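PDB 1VH5: hypothetical protein ydiI from Escherichia coli, which hydrolyses 1,4-dihydroxy-2-naphthoyl-CoA to 1,4-dihydroxy-2-naphthoate and CoA in menaquinone biosynthesis, and also acts on a wide range of other acyl-CoA thioesters. Local coordinates for residues E31-D35 with D36-A40; G68-A71 with G72-T76; L107-S111 with R112-W116. All coordinates share one frame; numbering follows the deposited sequence. Where two conformers were deposited one is given.

Contact 1 of 3, residues E31-D35 with D36-A40; sequences EHIGD and DTLEA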
loop_
_atom_site.group_PDB
_atom_site.type_symbol
_atom_site.label_atom_id
_atom_site.label_comp_id
_atom_site.label_asym_id
_atom_site.label_seq_id
_atom_site.Cartn_x
_atom_site.Cartn_y
_atom_site.Cartn_z
ATOM N N GLU A 31 4.465 -12.419 -14.021
ATOM C CA GLU A 31 5.544 -12.834 -14.919
ATOM C C GLU A 31 5.933 -14.287 -14.772
ATOM O O GLU A 31 6.536 -14.864 -15.693
ATOM C CB GLU A 31 6.804 -12.044 -14.608
ATOM C CG GLU A 31 6.655 -10.544 -14.619
ATOM C CD GLU A 31 7.183 -9.911 -15.881
ATOM O OE1 GLU A 31 7.720 -10.643 -16.732
ATOM O OE2 GLU A 31 7.078 -8.687 -16.008
ATOM N N HIS A 32 5.731 -14.885 -13.598
ATOM C CA HIS A 32 6.229 -16.229 -13.373
ATOM C C HIS A 32 5.424 -16.925 -12.297
ATOM O O HIS A 32 5.200 -16.347 -11.220
ATOM C CB HIS A 32 7.718 -16.170 -12.998
ATOM C CG HIS A 32 8.296 -17.485 -12.592
ATOM N ND1 HIS A 32 8.590 -18.470 -13.508
ATOM C CD2 HIS A 32 8.665 -17.974 -11.383
ATOM C CE1 HIS A 32 9.092 -19.517 -12.874
ATOM N NE2 HIS A 32 9.155 -19.236 -11.587
ATOM N N ILE A 33 4.944 -18.129 -12.593
ATOM C CA ILE A 33 4.357 -19.025 -11.593
ATOM C C ILE A 33 5.262 -20.234 -11.448
ATOM O O ILE A 33 5.287 -21.136 -12.324
ATOM C CB ILE A 33 2.954 -19.520 -12.003
ATOM C CG1 ILE A 33 2.046 -18.373 -12.460
ATOM C CG2 ILE A 33 2.311 -20.279 -10.837
ATOM C CD1 ILE A 33 0.740 -18.880 -13.089
ATOM N N GLY A 34 6.010 -20.285 -10.377
ATOM C CA GLY A 34 6.805 -21.462 -10.083
ATOM C C GLY A 34 6.029 -22.463 -9.265
ATOM O O GLY A 34 4.877 -22.242 -8.939
ATOM N N ASP A 35 6.656 -23.578 -8.921
ATOM C CA ASP A 35 5.980 -24.556 -8.073
ATOM C C ASP A 35 5.585 -23.973 -6.723
ATOM O O ASP A 35 4.570 -24.374 -6.136
ATOM C CB ASP A 35 6.887 -25.764 -7.855
ATOM C CG ASP A 35 6.901 -26.703 -9.035
ATOM O OD1 ASP A 35 7.698 -27.658 -8.993
ATOM O OD2 ASP A 35 6.152 -26.560 -10.005
ATOM N N ASP A 36 6.398 -23.042 -6.236
ATOM C CA ASP A 36 6.191 -22.546 -4.872
ATOM C C ASP A 36 6.450 -21.054 -4.728
ATOM O O ASP A 36 6.679 -20.596 -3.602
ATOM C CB ASP A 36 7.017 -23.382 -3.844
ATOM C CG ASP A 36 8.506 -23.364 -4.124
ATOM O OD1 ASP A 36 9.258 -24.234 -3.601
ATOM O OD2 ASP A 36 9.041 -22.518 -4.846
ATOM N N THR A 37 6.443 -20.332 -5.850
ATOM C CA THR A 37 6.643 -18.883 -5.830
ATOM C C THR A 37 5.792 -18.246 -6.894
ATOM O O THR A 37 5.418 -18.880 -7.874
ATOM C CB THR A 37 8.097 -18.452 -6.030
ATOM O OG1 THR A 37 8.572 -18.922 -7.291
ATOM C CG2 THR A 37 9.035 -19.092 -5.003
ATOM N N LEU A 38 5.474 -16.968 -6.694
ATOM C CA LEU A 38 4.735 -16.199 -7.695
ATOM C C LEU A 38 5.428 -14.847 -7.881
ATOM O O LEU A 38 5.762 -14.194 -6.892
ATOM C CB LEU A 38 3.274 -16.074 -7.277
ATOM C CG LEU A 38 2.281 -15.449 -8.244
ATOM C CD1 LEU A 38 2.169 -16.229 -9.570
ATOM C CD2 LEU A 38 0.934 -15.317 -7.566
ATOM N N GLU A 39 5.703 -14.427 -9.124
ATOM C CA GLU A 39 6.367 -13.139 -9.359
ATOM C C GLU A 39 5.529 -12.245 -10.253
ATOM O O GLU A 39 4.883 -12.695 -11.212
ATOM C CB GLU A 39 7.738 -13.291 -10.040
ATOM C CG GLU A 39 8.656 -14.289 -9.374
ATOM C CD GLU A 39 9.992 -14.457 -10.080
ATOM O OE1 GLU A 39 10.215 -13.815 -11.139
ATOM O OE2 GLU A 39 10.826 -15.233 -9.551
ATOM N N ALA A 40 5.547 -10.948 -9.919
ATOM C CA ALA A 40 4.927 -9.936 -10.758
ATOM C C ALA A 40 5.785 -8.682 -10.774
ATOM O O ALA A 40 6.505 -8.399 -9.803
ATOM C CB ALA A 40 3.559 -9.627 -10.290
#

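Contact 2 of 3, residues G68-A71 with G72-T76; sequences GSVA and GYLCT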
loop_
_atom_site.group_PDB
_atom_site.type_symbol
_atom_site.label_atom_id
_atom_site.label_comp_id
_atom_site.label_asym_id
_atom_site.label_seq_id
_atom_site.Cartn_x
_atom_site.Cartn_y
_atom_site.Cartn_z
ATOM N N GLY A 68 0.357 -11.484 -3.136
ATOM C CA GLY A 68 0.024 -12.377 -2.029
ATOM C C GLY A 68 -1.436 -12.805 -2.031
ATOM O O GLY A 68 -1.753 -13.941 -1.673
ATOM N N SER A 69 -2.343 -11.886 -2.357
ATOM C CA SER A 69 -3.768 -12.254 -2.370
ATOM C C SER A 69 -4.086 -13.326 -3.400
ATOM O O SER A 69 -4.844 -14.249 -3.110
ATOM C CB SER A 69 -4.631 -11.033 -2.721
ATOM O OG SER A 69 -4.485 -10.008 -1.758
ATOM N N VAL A 70 -3.527 -13.209 -4.609
ATOM C CA VAL A 70 -3.762 -14.221 -5.638
ATOM C C VAL A 70 -3.035 -15.512 -5.261
ATOM O O VAL A 70 -3.613 -16.579 -5.387
ATOM C CB VAL A 70 -3.069 -13.755 -6.988
ATOM C CG1 VAL A 70 -2.878 -14.932 -7.971
ATOM C CG2 VAL A 70 -3.808 -12.621 -7.651
ATOM N N ALA A 71 -1.813 -15.429 -4.723
ATOM C CA ALA A 71 -1.110 -16.659 -4.306
ATOM C C ALA A 71 -1.935 -17.394 -3.263
ATOM O O ALA A 71 -2.102 -18.635 -3.318
ATOM C CB ALA A 71 0.278 -16.326 -3.761
ATOM N N GLY A 72 -2.492 -16.647 -2.321
ATOM C CA GLY A 72 -3.330 -17.233 -1.271
ATOM C C GLY A 72 -4.526 -17.958 -1.874
ATOM O O GLY A 72 -4.853 -19.109 -1.493
ATOM N N TYR A 73 -5.242 -17.290 -2.803
ATOM C CA TYR A 73 -6.395 -17.890 -3.492
ATOM C C TYR A 73 -5.980 -19.183 -4.205
ATOM O O TYR A 73 -6.691 -20.201 -4.127
ATOM C CB TYR A 73 -6.952 -16.864 -4.509
ATOM C CG TYR A 73 -7.923 -17.494 -5.520
ATOM C CD1 TYR A 73 -9.218 -17.860 -5.144
ATOM C CD2 TYR A 73 -7.526 -17.707 -6.842
ATOM C CE1 TYR A 73 -10.110 -18.450 -6.074
ATOM C CE2 TYR A 73 -8.416 -18.271 -7.779
ATOM C CZ TYR A 73 -9.695 -18.628 -7.373
ATOM O OH TYR A 73 -10.568 -19.205 -8.285
ATOM N N LEU A 74 -4.825 -19.159 -4.863
ATOM C CA LEU A 74 -4.359 -20.333 -5.605
ATOM C C LEU A 74 -4.022 -21.511 -4.706
ATOM O O LEU A 74 -3.906 -22.647 -5.220
ATOM C CB LEU A 74 -3.168 -20.013 -6.514
ATOM C CG LEU A 74 -3.439 -18.991 -7.637
ATOM C CD1 LEU A 74 -2.134 -18.580 -8.300
ATOM C CD2 LEU A 74 -4.405 -19.538 -8.708
ATOM N N CYS A 75 -3.922 -21.278 -3.386
ATOM C CA CYS A 75 -3.640 -22.330 -2.402
ATOM C C CYS A 75 -4.913 -22.757 -1.667
ATOM O O CYS A 75 -4.837 -23.451 -0.643
ATOM C CB CYS A 75 -2.543 -21.920 -1.417
ATOM S SG CYS A 75 -0.928 -21.752 -2.224
ATOM N N THR A 76 -6.068 -22.331 -2.173
ATOM C CA THR A 76 -7.365 -22.822 -1.662
ATOM C C THR A 76 -8.051 -23.616 -2.762
ATOM O O THR A 76 -7.552 -23.685 -3.897
ATOM C CB THR A 76 -8.301 -21.674 -1.182
ATOM O OG1 THR A 76 -8.677 -20.853 -2.307
ATOM C CG2 THR A 76 -7.634 -20.783 -0.136
#

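Contact 3 of 3, residues L107-S111 with R112-W116; sequences LHLGS and RHQVW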
loop_
_atom_site.group_PDB
_atom_site.type_symbol
_atom_site.label_atom_id
_atom_site.label_comp_id
_atom_site.label_asym_id
_atom_site.label_seq_id
_atom_site.Cartn_x
_atom_site.Cartn_y
_atom_site.Cartn_z
ATOM N N LEU A 107 5.152 -18.504 3.878
ATOM C CA LEU A 107 5.750 -18.789 5.192
ATOM C C LEU A 107 4.871 -19.789 5.928
ATOM O O LEU A 107 5.380 -20.569 6.752
ATOM C CB LEU A 107 5.932 -17.522 6.029
ATOM C CG LEU A 107 6.881 -16.480 5.452
ATOM C CD1 LEU A 107 7.049 -15.326 6.447
ATOM C CD2 LEU A 107 8.244 -17.046 5.023
ATOM N N HIS A 108 3.564 -19.790 5.637
ATOM C CA HIS A 108 2.620 -20.685 6.319
ATOM C C HIS A 108 1.418 -20.881 5.426
ATOM O O HIS A 108 0.805 -19.904 4.993
ATOM C CB HIS A 108 2.182 -20.059 7.667
ATOM C CG HIS A 108 1.157 -20.868 8.380
ATOM N ND1 HIS A 108 1.417 -22.155 8.799
ATOM C CD2 HIS A 108 -0.117 -20.597 8.743
ATOM C CE1 HIS A 108 0.343 -22.641 9.404
ATOM N NE2 HIS A 108 -0.599 -21.717 9.380
ATOM N N LEU A 109 1.049 -22.142 5.204
ATOM C CA LEU A 109 -0.169 -22.472 4.490
ATOM C C LEU A 109 -0.970 -23.381 5.376
ATOM O O LEU A 109 -0.806 -24.601 5.319
ATOM C CB LEU A 109 0.140 -23.155 3.157
ATOM C CG LEU A 109 0.884 -22.297 2.136
ATOM C CD1 LEU A 109 1.213 -23.179 0.928
ATOM C CD2 LEU A 109 0.087 -21.077 1.728
ATOM N N GLY A 110 -1.833 -22.781 6.182
ATOM C CA GLY A 110 -2.606 -23.495 7.181
ATOM C C GLY A 110 -3.996 -23.778 6.667
ATOM O O GLY A 110 -4.372 -23.407 5.532
ATOM N N SER A 111 -4.789 -24.444 7.511
ATOM C CA SER A 111 -6.190 -24.709 7.147
ATOM C C SER A 111 -7.061 -23.488 7.360
ATOM O O SER A 111 -8.136 -23.384 6.765
ATOM C CB SER A 111 -6.783 -25.849 7.968
ATOM O OG SER A 111 -6.624 -25.570 9.333
ATOM N N ARG A 112 -6.580 -22.547 8.184
ATOM C CA ARG A 112 -7.395 -21.396 8.572
ATOM C C ARG A 112 -6.765 -20.043 8.184
ATOM O O ARG A 112 -7.485 -19.066 7.996
ATOM C CB ARG A 112 -7.686 -21.398 10.078
ATOM C CG ARG A 112 -8.582 -22.540 10.575
ATOM C CD ARG A 112 -8.465 -22.769 12.084
ATOM N NE ARG A 112 -8.633 -24.171 12.486
ATOM C CZ ARG A 112 -7.799 -24.826 13.294
ATOM N NH1 ARG A 112 -8.028 -26.097 13.613
ATOM N NH2 ARG A 112 -6.729 -24.212 13.785
ATOM N N HIS A 113 -5.440 -20.008 8.096
ATOM C CA HIS A 113 -4.697 -18.773 7.816
ATOM C C HIS A 113 -3.523 -19.085 6.925
ATOM O O HIS A 113 -3.048 -20.231 6.869
ATOM C CB HIS A 113 -4.205 -18.120 9.135
ATOM C CG HIS A 113 -5.328 -17.678 9.989
ATOM N ND1 HIS A 113 -5.919 -18.500 10.920
ATOM C CD2 HIS A 113 -6.049 -16.542 9.970
ATOM C CE1 HIS A 113 -6.932 -17.864 11.478
ATOM N NE2 HIS A 113 -7.035 -16.677 10.911
ATOM N N GLN A 114 -2.990 -18.042 6.281
ATOM C CA GLN A 114 -1.755 -18.154 5.513
ATOM C C GLN A 114 -0.884 -16.953 5.848
ATOM O O GLN A 114 -1.386 -15.878 6.215
ATOM C CB GLN A 114 -2.015 -18.153 3.993
ATOM C CG GLN A 114 -3.104 -19.096 3.548
ATOM C CD GLN A 114 -3.555 -18.790 2.143
ATOM O OE1 GLN A 114 -3.547 -17.627 1.705
ATOM N NE2 GLN A 114 -3.989 -19.837 1.416
ATOM N N VAL A 115 0.411 -17.130 5.683
ATOM C CA VAL A 115 1.338 -16.013 5.742
ATOM C C VAL A 115 2.246 -16.084 4.532
ATOM O O VAL A 115 2.818 -17.140 4.236
ATOM C CB VAL A 115 2.178 -16.041 7.034
ATOM C CG1 VAL A 115 3.190 -14.840 7.103
ATOM C CG2 VAL A 115 1.253 -16.088 8.272
ATOM N N TRP A 116 2.345 -14.954 3.825
ATOM C CA TRP A 116 3.116 -14.841 2.596
ATOM C C TRP A 116 4.231 -13.825 2.823
ATOM O O TRP A 116 3.992 -12.782 3.462
ATOM C CB TRP A 116 2.181 -14.351 1.479
ATOM C CG TRP A 116 1.161 -15.369 1.090
ATOM C CD1 TRP A 116 -0.107 -15.494 1.539
ATOM C CD2 TRP A 116 1.401 -16.495 0.253
ATOM N NE1 TRP A 116 -0.720 -16.598 0.973
ATOM C CE2 TRP A 116 0.206 -17.246 0.204
ATOM C CE3 TRP A 116 2.519 -16.947 -0.471
ATOM C CZ2 TRP A 116 0.078 -18.411 -0.563
ATOM C CZ3 TRP A 116 2.390 -18.110 -1.253
ATOM C CH2 TRP A 116 1.170 -18.822 -1.282
HETATM O O HOH W 1 -3.955 -22.202 9.897
HETATM O O HOH W 2 -3.411 -22.391 2.955
#

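Contact 1 of 3, residues E31-D35 with D36-A40
A classic beta bulge marks the hairpin of strands 29-33 and 38-43, where Glu31 and His32 together face the single residue Glu39. The backbone N of Glu31 reaches Glu39 O at 2.9 Å in an almost straight bond (176° at the hydrogen). His32 N turns to the same oxygen more weakly, at 3.3 Å, while Glu39 N gives its hydrogen back to His32 O. Near the tip, Gly34 N donates to Thr37 O at 2.9 Å, and Asp35 and Asp36 carry the chain round.

Above the bulge the side chains of His32 and Glu39 slant across each other, imidazole and carboxylate planes 56° apart. Glu39 runs out extended, so that its OE2 comes to 3.9 Å from His32 CD2 and its OE1 lies at the same distance from His32 CB. Because CG of His32 stands anti to its own N (chi1 173°), the ring leans forward along the chain, and Gly34 N lies 3.4 Å above one of its faces, toward the rim. Glu39 OE1 is engaged in a salt bridge to Arg101 on strand 99-106. Were Glu39 an alanine, Arg101 would probably lose that counter-charge and the His32 ring its carboxylate neighbour.

In the hotdog fold one face of the curved sheet wraps the central helix 57-74, and Ile33 and Leu38 point to this inner face. They lie side by side, Leu38 CD1 meeting Ile33 CG1 at 3.6 Å and also resting against His32 O. Leu38 continues inward onto Ile67, Val70 and Ala71 of the helix, whereas Ile33 is covered by Leu11 and Leu14 of helix 11-16.

Contact 2 of 3, residues G68-A71 with G72-T76
Val70 and Leu74, one turn apart near the end of helix 57-74, extend side by side and point the same way. In one of two Val70 conformers, CG1 stands anti to the backbone N (chi1 162°) and meets Leu74 CD1 at 3.7 Å. Leu74 CG, set beside its own N, follows the Leu74 N to Val70 O hydrogen bond and comes 3.3 Å from that carbonyl oxygen. The pair joins the helix to its surroundings: Val70 leans on Leu38 of strand 38-43, Leu74 on Trp5 and Ile9 of the N-terminal loop.

Tyr73 takes another direction. Its CB passes 3.5 Å from Val70 O, which lies at the ring edge near its plane, and the phenol then leads off from the preceding turn. Ser69, a turn earlier, directs OG back to the carbonyl of Glu65, the probable nucleophile or proton acceptor. Regular backbone bonds run beneath these groups, with Gly72 N held by Gly68 O at 2.9 Å and Tyr73 N by Ser69 O at 3.1 Å.

Near the end of the helix Thr76 folds back on the preceding turn. Thr76 OG1 donates to a lone pair of Tyr73 O, in the carbonyl plane, at 2.8 Å, and Thr76 N bonds to the same oxygen. Arg7 adds NE to Tyr73 O and NH1 to Thr76 OG1. Three donors thus grip one carbonyl, and the arginine charge probably also offsets the partial negative charge at this C-terminal helix end.

Contact 3 of 3, residues L107-S111 with R112-W116
The substrate-binding hairpin of strands 108-109 and 113-121, whose residues His108 to His113 all contribute to the site, opens with a classic beta bulge: Leu107 and His108 both face Val115. Val115 O accepts two backbone bonds, from Leu107 N at 2.7 Å and from His108 N at 3.1 Å. Over the bulge, the side chains of Leu107 and Val115 cross at a slant, CD1 of Leu107 3.9 Å from CG1 of Val115.

At the turn Gly110 N donates to His113 O and also lies 3.6 Å above one face of the His108 ring, offset toward its rim. A chi1 of 176° turns the imidazole of His108 away from its own N and out over the turn.

Leu109, Gln114 and Trp116 turn to the hairpin's other face, toward the end of helix 57-74. Leu109 CD2 presses obliquely on the indole at 3.5 Å from Trp116 CZ2. Gln114 is buried and gripped at both ends of its amide: OE1 also accepts from Thr135, and NE2 donates to Gly72 O and to a water, 3.0 Å away, that passes a hydrogen on to Gly110 O. Trp116 NE1 gives Gln114 OE1 a nearly straight bond (3.1 Å, 169°), in the indole plane but from well above the plane of the amide.

Along the chain the three contacts come in series: hairpin 31-40, then the end of helix 57-74, then hairpin 107-116. Both hairpins belong to one curved antiparallel sheet, their centres about 17 Å apart and without touching, and the helix end lies against both. Contact 2 is about 12 Å from contact 1, centre to centre, and meets it through Leu38 and Val70; contact 3, about 10 Å away, packs the Trp116 indole against Ala71, Gly72 and Cys75. The hotdog helix thereby ties a peripheral hairpin to the substrate-binding one, and the same helix carries Glu65, the probable catalytic residue, a turn before contact 2.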